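Long-range contacts in uncharacterized protein (Proteus penneri, PDB 3RD4), which is of unknown function, a small, mostly beta protein of the DUF2500 family that forms a four-chain assembly in the crystal: residues B[7-12]-B[70-75]; B[19-24]-B[35-40]. One frame throughout, in Å; residues are numbered along the deposited sequence.

In the fold
Both contacts use the long strand 4-20, which lies in the middle of a five-stranded antiparallel sheet. Contact 1 joins its first half to strand 69-75 on one side; contact 2 joins its far end to strand 34-44, its neighbour on the other side. Their centres lie about 24 Å apart, on opposite sides of the chain's centre. They still meet at one point, where Val11 CG1 packs on Val40 CG2 at 3.9 Å. Contact 1, about 9 Å from the chain's centre, is partly buried and touched by no other subunit, whereas contact 2, about 15 Å from it, lies at the surface and borders two neighbouring subunits.

Contact 1. Residues B[7-12]-B[70-75]; sequences YMVEVI and GRLFMQ
The phenol ring of Tyr7 and the side chain of Met74 cross at about a right angle, on the sheet face they share with Val9 and Leu72. With CG beside its backbone N (chi1 -57°), Tyr7 presents a ring edge to Met74: CE1 lies 3.6 Å from Met74 CB, close to the ring plane. With chi2 extended (176°), Met74 carries SD obliquely to the same ring, 4.6 Å from its centroid, a Met-aromatic contact. Val9 crosses Leu72 obliquely, CG1 resting 3.7 Å from Leu72 CB, and Phe42 of strand 34-44 packs against both residues. On the other face Met8 and Arg71 run side by side in the same direction, Met8 SD 3.7 Å from Arg71 CG; the guanidinium goes on to a salt bridge with Glu83. Two pairs of backbone hydrogen bonds fix this register. Val9 N to Gly70 O, 2.9 Å, is nearly straight, while Tyr7 and Leu72 exchange more bent bonds, Leu72 N reaching Tyr7 O from above its carbonyl plane. Backbone bonds from Val11 to Glu67 and Met68 continue the pairing. The short segments' axes stand 118° apart, as in a strongly twisted or coiled antiparallel sheet, here joining the central strand to its neighbour.

Contact 2. Residues B[19-24]-B[35-40]; sequences ANERRS and THYYQV
An antiparallel pair near the end of strand 4-20, against strand 34-44, forms this contact, where the first strand gives way to the loop beginning at Glu21. Ala19 and Thr35 are a hydrogen-bonded pair, with CA atoms 5.4 Å apart. Ala19 N donates to Thr35 O at 2.9 Å, almost straight and nearly along the C=O axis; Thr35 N returns a bond to Ala19 O at 3.0 Å, in the carbonyl plane. Between the two segments the rest of the contact is made by side chains, while the backbone of Glu21 bonds on to Glu33. Glu21 bends at chi2 (77°), and its carboxylate reaches back to Thr35, whose side chain it crosses obliquely. Thr35 places OG1 beside its own backbone N (chi1 -56°), and the hydroxyl donates to Glu21 OE2 at 2.9 Å, meeting that oxygen from well above the carboxylate plane. The other Thr35 branch, CG2, lies over one face of the Tyr37 ring, displaced toward its rim. Ala19 CB comes to the edge of the same ring, near its plane, 4.4 Å from Tyr37 CE2. Glu21 crosses Tyr37 at about a right angle, with carboxylate and ring planes 51° apart and OE1 3.4 Å from Tyr37 OH. Neighbouring subunits adjoin this end: Arg23 N is hydrogen-bonded to Tyr37 OH of the second subunit, while Arg22 of the third packs on Tyr37. Ala19 also pairs in parallel with a strand of the second subunit, so this is the end of an antiparallel strand pair in a beta sheet that continues across a subunit interface.

Contact 1. Residues B[7-12]-B[70-75]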
ATOM      1  N   TYR B   7      -4.070 -10.430  22.149  1.00 50.13           N
ATOM      2  CA  TYR B   7      -3.261  -9.227  22.055  1.00 49.77           C
ATOM      3  C   TYR B   7      -3.965  -8.118  22.840  1.00 49.69           C
ATOM      4  O   TYR B   7      -5.029  -7.648  22.431  1.00 50.09           O
ATOM      5  CB  TYR B   7      -3.092  -8.764  20.602  1.00 50.97           C
ATOM      6  CG  TYR B   7      -2.482  -9.771  19.658  1.00 53.96           C
ATOM      7  CD1 TYR B   7      -3.296 -10.569  18.846  1.00 55.94           C
ATOM      8  CD2 TYR B   7      -1.098  -9.924  19.562  1.00 54.16           C
ATOM      9  CE1 TYR B   7      -2.751 -11.501  17.954  1.00 56.27           C
ATOM     10  CE2 TYR B   7      -0.536 -10.855  18.673  1.00 55.85           C
ATOM     11  CZ  TYR B   7      -1.374 -11.641  17.872  1.00 57.03           C
ATOM     12  OH  TYR B   7      -0.848 -12.572  16.998  1.00 58.11           O
ATOM     13  N   MET B   8      -3.393  -7.723  23.978  1.00 48.66           N
ATOM     14  CA  MET B   8      -3.960  -6.641  24.778  1.00 47.20           C
ATOM     15  C   MET B   8      -3.740  -5.417  23.912  1.00 46.94           C
ATOM     16  O   MET B   8      -2.603  -5.040  23.626  1.00 47.30           O
ATOM     17  CB  MET B   8      -3.224  -6.522  26.109  1.00 47.16           C
ATOM     18  CG  MET B   8      -3.422  -7.752  26.989  1.00 45.14           C
ATOM     19  SD  MET B   8      -5.187  -8.121  27.149  1.00 41.89           S
ATOM     20  CE  MET B   8      -5.794  -6.512  27.800  1.00 40.56           C
ATOM     21  N   VAL B   9      -4.829  -4.789  23.494  1.00 46.24           N
ATOM     22  CA  VAL B   9      -4.707  -3.686  22.573  1.00 44.17           C
ATOM     23  C   VAL B   9      -5.530  -2.453  22.893  1.00 43.37           C
ATOM     24  O   VAL B   9      -6.234  -2.400  23.890  1.00 42.87           O
ATOM     25  CB  VAL B   9      -5.048  -4.205  21.160  1.00 44.22           C
ATOM     26  CG1 VAL B   9      -6.549  -4.328  20.984  1.00 42.43           C
ATOM     27  CG2 VAL B   9      -4.435  -3.322  20.131  1.00 47.12           C
ATOM     28  N   GLU B  10      -5.399  -1.454  22.028  1.00 44.70           N
ATOM     29  CA  GLU B  10      -6.102  -0.174  22.140  1.00 45.73           C
ATOM     30  C   GLU B  10      -6.497   0.243  20.726  1.00 43.32           C
ATOM     31  O   GLU B  10      -5.684   0.182  19.803  1.00 41.39           O
ATOM     32  CB  GLU B  10      -5.184   0.883  22.772  1.00 49.36           C
ATOM     33  CG  GLU B  10      -5.664   2.333  22.667  1.00 54.49           C
ATOM     34  CD  GLU B  10      -4.744   3.327  23.411  1.00 58.92           C
ATOM     35  OE1 GLU B  10      -3.495   3.238  23.279  1.00 59.20           O
ATOM     36  OE2 GLU B  10      -5.282   4.212  24.123  1.00 61.95           O
ATOM     37  N   VAL B  11      -7.752   0.647  20.563  1.00 41.41           N
ATOM     38  CA  VAL B  11      -8.261   1.048  19.260  1.00 39.62           C
ATOM     39  C   VAL B  11      -7.804   2.458  18.922  1.00 39.58           C
ATOM     40  O   VAL B  11      -8.212   3.409  19.571  1.00 40.60           O
ATOM     41  CB  VAL B  11      -9.800   0.992  19.234  1.00 38.11           C
ATOM     42  CG1 VAL B  11     -10.295   1.338  17.858  1.00 37.69           C
ATOM     43  CG2 VAL B  11     -10.286  -0.400  19.646  1.00 34.95           C
ATOM     44  N   ILE B  12      -6.960   2.586  17.904  1.00 38.41           N
ATOM     45  CA  ILE B  12      -6.445   3.882  17.491  1.00 37.92           C
ATOM     46  C   ILE B  12      -7.180   4.495  16.313  1.00 38.49           C
ATOM     47  O   ILE B  12      -7.472   5.680  16.319  1.00 38.84           O
ATOM     48  CB  ILE B  12      -4.961   3.792  17.090  1.00 38.75           C
ATOM     49  CG1 ILE B  12      -4.084   3.767  18.329  1.00 40.26           C
ATOM     50  CG2 ILE B  12      -4.571   4.978  16.234  1.00 38.01           C
ATOM     51  CD1 ILE B  12      -4.307   2.562  19.203  1.00 44.59           C
ATOM     52  N   GLY B  70      -9.000  -3.292  25.045  1.00 36.16           N
ATOM     53  CA  GLY B  70      -9.468  -4.620  25.376  1.00 37.36           C
ATOM     54  C   GLY B  70      -8.609  -5.764  24.883  1.00 38.38           C
ATOM     55  O   GLY B  70      -7.428  -5.601  24.593  1.00 38.03           O
ATOM     56  N   ARG B  71      -9.211  -6.942  24.807  1.00 39.28           N
ATOM     57  CA  ARG B  71      -8.504  -8.110  24.342  1.00 40.80           C
ATOM     58  C   ARG B  71      -8.825  -8.265  22.876  1.00 40.36           C
ATOM     59  O   ARG B  71      -9.973  -8.104  22.466  1.00 40.96           O
ATOM     60  CB  ARG B  71      -8.974  -9.344  25.094  1.00 44.34           C
ATOM     61  CG  ARG B  71      -8.620  -9.328  26.551  1.00 50.03           C
ATOM     62  CD  ARG B  71      -9.082 -10.608  27.220  1.00 54.95           C
ATOM     63  NE  ARG B  71     -10.530 -10.761  27.121  1.00 57.15           N
ATOM     64  CZ  ARG B  71     -11.399  -9.892  27.625  1.00 58.25           C
ATOM     65  NH1 ARG B  71     -10.975  -8.804  28.262  1.00 58.64           N
ATOM     66  NH2 ARG B  71     -12.695 -10.115  27.493  1.00 58.30           N
ATOM     67  N   LEU B  72      -7.808  -8.560  22.083  1.00 39.07           N
ATOM     68  CA  LEU B  72      -8.008  -8.765  20.661  1.00 37.75           C
ATOM     69  C   LEU B  72      -7.685 -10.227  20.375  1.00 38.26           C
ATOM     70  O   LEU B  72      -6.632 -10.710  20.769  1.00 38.21           O
ATOM     71  CB  LEU B  72      -7.076  -7.844  19.870  1.00 35.64           C
ATOM     72  CG  LEU B  72      -6.798  -8.202  18.411  1.00 33.56           C
ATOM     73  CD1 LEU B  72      -8.095  -8.233  17.646  1.00 33.92           C
ATOM     74  CD2 LEU B  72      -5.852  -7.194  17.808  1.00 33.36           C
ATOM     75  N   PHE B  73      -8.595 -10.951  19.736  1.00 38.68           N
ATOM     76  CA  PHE B  73      -8.312 -12.348  19.406  1.00 38.33           C
ATOM     77  C   PHE B  73      -8.049 -12.441  17.910  1.00 38.25           C
ATOM     78  O   PHE B  73      -8.798 -11.896  17.094  1.00 37.74           O
ATOM     79  CB  PHE B  73      -9.488 -13.269  19.772  1.00 38.35           C
ATOM     80  CG  PHE B  73      -9.812 -13.299  21.237  1.00 38.26           C
ATOM     81  CD1 PHE B  73     -10.681 -12.364  21.788  1.00 38.86           C
ATOM     82  CD2 PHE B  73      -9.227 -14.242  22.071  1.00 37.25           C
ATOM     83  CE1 PHE B  73     -10.964 -12.367  23.154  1.00 39.42           C
ATOM     84  CE2 PHE B  73      -9.501 -14.255  23.436  1.00 38.27           C
ATOM     85  CZ  PHE B  73     -10.372 -13.313  23.981  1.00 39.06           C
ATOM     86  N   MET B  74      -6.979 -13.125  17.542  1.00 38.71           N
ATOM     87  CA  MET B  74      -6.661 -13.270  16.134  1.00 39.88           C
ATOM     88  C   MET B  74      -6.251 -14.688  15.832  1.00 41.37           C
ATOM     89  O   MET B  74      -5.538 -15.319  16.611  1.00 41.32           O
ATOM     90  CB  MET B  74      -5.516 -12.342  15.737  1.00 40.12           C
ATOM     91  CG  MET B  74      -5.916 -10.932  15.347  1.00 40.05           C
ATOM     92  SD  MET B  74      -4.443  -9.948  15.017  1.00 39.97           S
ATOM     93  CE  MET B  74      -3.865 -10.756  13.553  1.00 37.41           C
ATOM     94  N   GLN B  75      -6.717 -15.187  14.697  1.00 43.56           N
ATOM     95  CA  GLN B  75      -6.367 -16.524  14.256  1.00 45.62           C
ATOM     96  C   GLN B  75      -5.329 -16.224  13.192  1.00 46.44           C
ATOM     97  O   GLN B  75      -5.664 -15.820  12.069  1.00 45.78           O
ATOM     98  CB  GLN B  75      -7.569 -17.216  13.632  1.00 47.28           C
ATOM     99  CG  GLN B  75      -7.549 -18.713  13.746  1.00 51.19           C
ATOM    100  CD  GLN B  75      -8.472 -19.349  12.740  1.00 55.35           C
ATOM    101  OE1 GLN B  75      -8.161 -19.390  11.548  1.00 57.24           O
ATOM    102  NE2 GLN B  75      -9.624 -19.832  13.204  1.00 55.65           N
TER
HETATM  103  O   HOH W   1      -2.321 -15.412  15.817  1.00 46.21           O

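Contact 2. Residues B[19-24]-B[35-40]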
ATOM      1  N   ALA B  19     -13.773   0.307  -2.399  1.00 35.49           N
ATOM      2  CA  ALA B  19     -12.873   0.318  -3.551  1.00 36.05           C
ATOM      3  C   ALA B  19     -13.348  -0.389  -4.823  1.00 36.83           C
ATOM      4  O   ALA B  19     -13.774  -1.545  -4.782  1.00 34.98           O
ATOM      5  CB  ALA B  19     -11.535  -0.244  -3.146  1.00 34.77           C
ATOM      6  N   ASN B  20     -13.257   0.321  -5.952  1.00 39.00           N
ATOM      7  CA  ASN B  20     -13.616  -0.244  -7.254  1.00 39.90           C
ATOM      8  C   ASN B  20     -12.601  -1.335  -7.554  1.00 40.90           C
ATOM      9  O   ASN B  20     -11.402  -1.084  -7.522  1.00 39.25           O
ATOM     10  CB  ASN B  20     -13.513   0.798  -8.376  1.00 37.53           C
ATOM     11  CG  ASN B  20     -14.692   1.732  -8.424  1.00 37.34           C
ATOM     12  OD1 ASN B  20     -15.794   1.396  -7.963  1.00 37.71           O
ATOM     13  ND2 ASN B  20     -14.484   2.914  -9.008  1.00 35.43           N
ATOM     14  N   GLU B  21     -13.074  -2.537  -7.853  1.00 44.25           N
ATOM     15  CA  GLU B  21     -12.166  -3.633  -8.152  1.00 48.93           C
ATOM     16  C   GLU B  21     -11.830  -3.653  -9.648  1.00 50.60           C
ATOM     17  O   GLU B  21     -12.638  -3.254 -10.479  1.00 51.20           O
ATOM     18  CB  GLU B  21     -12.792  -4.967  -7.723  1.00 50.30           C
ATOM     19  CG  GLU B  21     -11.844  -5.882  -6.921  1.00 54.57           C
ATOM     20  CD  GLU B  21     -11.653  -5.450  -5.455  1.00 56.94           C
ATOM     21  OE1 GLU B  21     -10.711  -5.958  -4.801  1.00 58.98           O
ATOM     22  OE2 GLU B  21     -12.445  -4.620  -4.952  1.00 57.10           O
ATOM     23  N   ARG B  22     -10.628  -4.100  -9.987  1.00 52.40           N
ATOM     24  CA  ARG B  22     -10.222  -4.162 -11.382  1.00 54.63           C
ATOM     25  C   ARG B  22     -10.802  -5.448 -11.980  1.00 56.27           C
ATOM     26  O   ARG B  22     -11.185  -6.348 -11.232  1.00 55.01           O
ATOM     27  CB  ARG B  22      -8.686  -4.145 -11.469  1.00 55.09           C
ATOM     28  CG  ARG B  22      -8.041  -2.947 -10.749  1.00 54.86           C
ATOM     29  CD  ARG B  22      -6.497  -2.905 -10.835  1.00 55.08           C
ATOM     30  NE  ARG B  22      -5.796  -3.814  -9.914  1.00 54.59           N
ATOM     31  CZ  ARG B  22      -5.254  -4.983 -10.263  1.00 54.19           C
ATOM     32  NH1 ARG B  22      -5.322  -5.409 -11.518  1.00 53.77           N
ATOM     33  NH2 ARG B  22      -4.629  -5.728  -9.357  1.00 52.11           N
ATOM     34  N   ARG B  23     -10.886  -5.530 -13.311  1.00 59.81           N
ATOM     35  CA  ARG B  23     -11.427  -6.718 -13.979  1.00 64.37           C
ATOM     36  C   ARG B  23     -10.881  -7.980 -13.309  1.00 68.21           C
ATOM     37  O   ARG B  23      -9.671  -8.101 -13.068  1.00 68.35           O
ATOM     38  CB  ARG B  23     -11.075  -6.704 -15.470  1.00 62.75           C
ATOM     39  N   SER B  24     -11.791  -8.910 -13.010  1.00 72.11           N
ATOM     40  CA  SER B  24     -11.463 -10.170 -12.331  1.00 75.18           C
ATOM     41  C   SER B  24     -10.861 -11.274 -13.211  1.00 76.98           C
ATOM     42  O   SER B  24     -10.478 -11.042 -14.368  1.00 77.42           O
ATOM     43  CB  SER B  24     -12.716 -10.704 -11.606  1.00 75.13           C
ATOM     44  N   THR B  35     -15.631  -3.633  -3.784  1.00 49.72           N
ATOM     45  CA  THR B  35     -15.570  -4.213  -2.449  1.00 48.10           C
ATOM     46  C   THR B  35     -15.495  -3.217  -1.323  1.00 47.64           C
ATOM     47  O   THR B  35     -14.790  -2.217  -1.428  1.00 47.32           O
ATOM     48  CB  THR B  35     -14.334  -5.077  -2.294  1.00 47.90           C
ATOM     49  OG1 THR B  35     -14.317  -6.078  -3.309  1.00 47.78           O
ATOM     50  CG2 THR B  35     -14.326  -5.731  -0.939  1.00 48.07           C
ATOM     51  N   HIS B  36     -16.203  -3.517  -0.236  1.00 47.99           N
ATOM     52  CA  HIS B  36     -16.184  -2.683   0.967  1.00 48.74           C
ATOM     53  C   HIS B  36     -15.176  -3.254   1.959  1.00 48.11           C
ATOM     54  O   HIS B  36     -15.015  -4.471   2.063  1.00 48.15           O
ATOM     55  CB  HIS B  36     -17.544  -2.658   1.638  1.00 50.97           C
ATOM     56  CG  HIS B  36     -18.456  -1.607   1.106  1.00 54.04           C
ATOM     57  ND1 HIS B  36     -18.939  -1.621  -0.186  1.00 55.25           N
ATOM     58  CD2 HIS B  36     -18.969  -0.500   1.693  1.00 54.70           C
ATOM     59  CE1 HIS B  36     -19.713  -0.566  -0.374  1.00 56.55           C
ATOM     60  NE2 HIS B  36     -19.746   0.130   0.749  1.00 57.89           N
ATOM     61  N   TYR B  37     -14.499  -2.378   2.689  1.00 47.12           N
ATOM     62  CA  TYR B  37     -13.514  -2.817   3.663  1.00 46.48           C
ATOM     63  C   TYR B  37     -13.660  -2.033   4.953  1.00 45.88           C
ATOM     64  O   TYR B  37     -13.599  -0.803   4.964  1.00 47.10           O
ATOM     65  CB  TYR B  37     -12.101  -2.630   3.107  1.00 47.63           C
ATOM     66  CG  TYR B  37     -11.778  -3.508   1.914  1.00 48.86           C
ATOM     67  CD1 TYR B  37     -11.623  -4.889   2.060  1.00 48.53           C
ATOM     68  CD2 TYR B  37     -11.631  -2.957   0.636  1.00 48.66           C
ATOM     69  CE1 TYR B  37     -11.328  -5.695   0.964  1.00 49.02           C
ATOM     70  CE2 TYR B  37     -11.339  -3.757  -0.463  1.00 48.95           C
ATOM     71  CZ  TYR B  37     -11.188  -5.125  -0.293  1.00 49.20           C
ATOM     72  OH  TYR B  37     -10.892  -5.925  -1.372  1.00 49.38           O
ATOM     73  N   TYR B  38     -13.851  -2.747   6.047  1.00 43.48           N
ATOM     74  CA  TYR B  38     -14.002  -2.105   7.334  1.00 41.45           C
ATOM     75  C   TYR B  38     -12.729  -2.343   8.117  1.00 40.90           C
ATOM     76  O   TYR B  38     -12.586  -3.363   8.790  1.00 41.64           O
ATOM     77  CB  TYR B  38     -15.204  -2.721   8.023  1.00 39.53           C
ATOM     78  CG  TYR B  38     -16.432  -2.603   7.174  1.00 38.48           C
ATOM     79  CD1 TYR B  38     -17.127  -1.399   7.097  1.00 38.86           C
ATOM     80  CD2 TYR B  38     -16.902  -3.681   6.440  1.00 37.10           C
ATOM     81  CE1 TYR B  38     -18.270  -1.277   6.315  1.00 37.37           C
ATOM     82  CE2 TYR B  38     -18.048  -3.567   5.650  1.00 36.67           C
ATOM     83  CZ  TYR B  38     -18.726  -2.362   5.599  1.00 36.26           C
ATOM     84  OH  TYR B  38     -19.874  -2.238   4.855  1.00 35.61           O
ATOM     85  N   GLN B  39     -11.786  -1.415   8.028  1.00 39.64           N
ATOM     86  CA  GLN B  39     -10.534  -1.619   8.741  1.00 38.64           C
ATOM     87  C   GLN B  39     -10.384  -0.790   9.991  1.00 37.79           C
ATOM     88  O   GLN B  39     -10.755   0.377  10.029  1.00 38.57           O
ATOM     89  CB  GLN B  39      -9.341  -1.335   7.833  1.00 37.80           C
ATOM     90  CG  GLN B  39      -8.913   0.101   7.867  1.00 35.69           C
ATOM     91  CD  GLN B  39      -7.566   0.316   7.239  1.00 35.22           C
ATOM     92  OE1 GLN B  39      -6.882   1.273   7.564  1.00 35.71           O
ATOM     93  NE2 GLN B  39      -7.182  -0.564   6.327  1.00 33.17           N
ATOM     94  N   VAL B  40      -9.841  -1.410  11.026  1.00 37.66           N
ATOM     95  CA  VAL B  40      -9.599  -0.704  12.270  1.00 37.94           C
ATOM     96  C   VAL B  40      -8.153  -0.953  12.672  1.00 37.49           C
ATOM     97  O   VAL B  40      -7.629  -2.050  12.505  1.00 36.86           O
ATOM     98  CB  VAL B  40     -10.600  -1.126  13.415  1.00 37.13           C
ATOM     99  CG1 VAL B  40     -11.058  -2.538  13.250  1.00 37.97           C
ATOM    100  CG2 VAL B  40      -9.933  -0.975  14.760  1.00 37.72           C
TER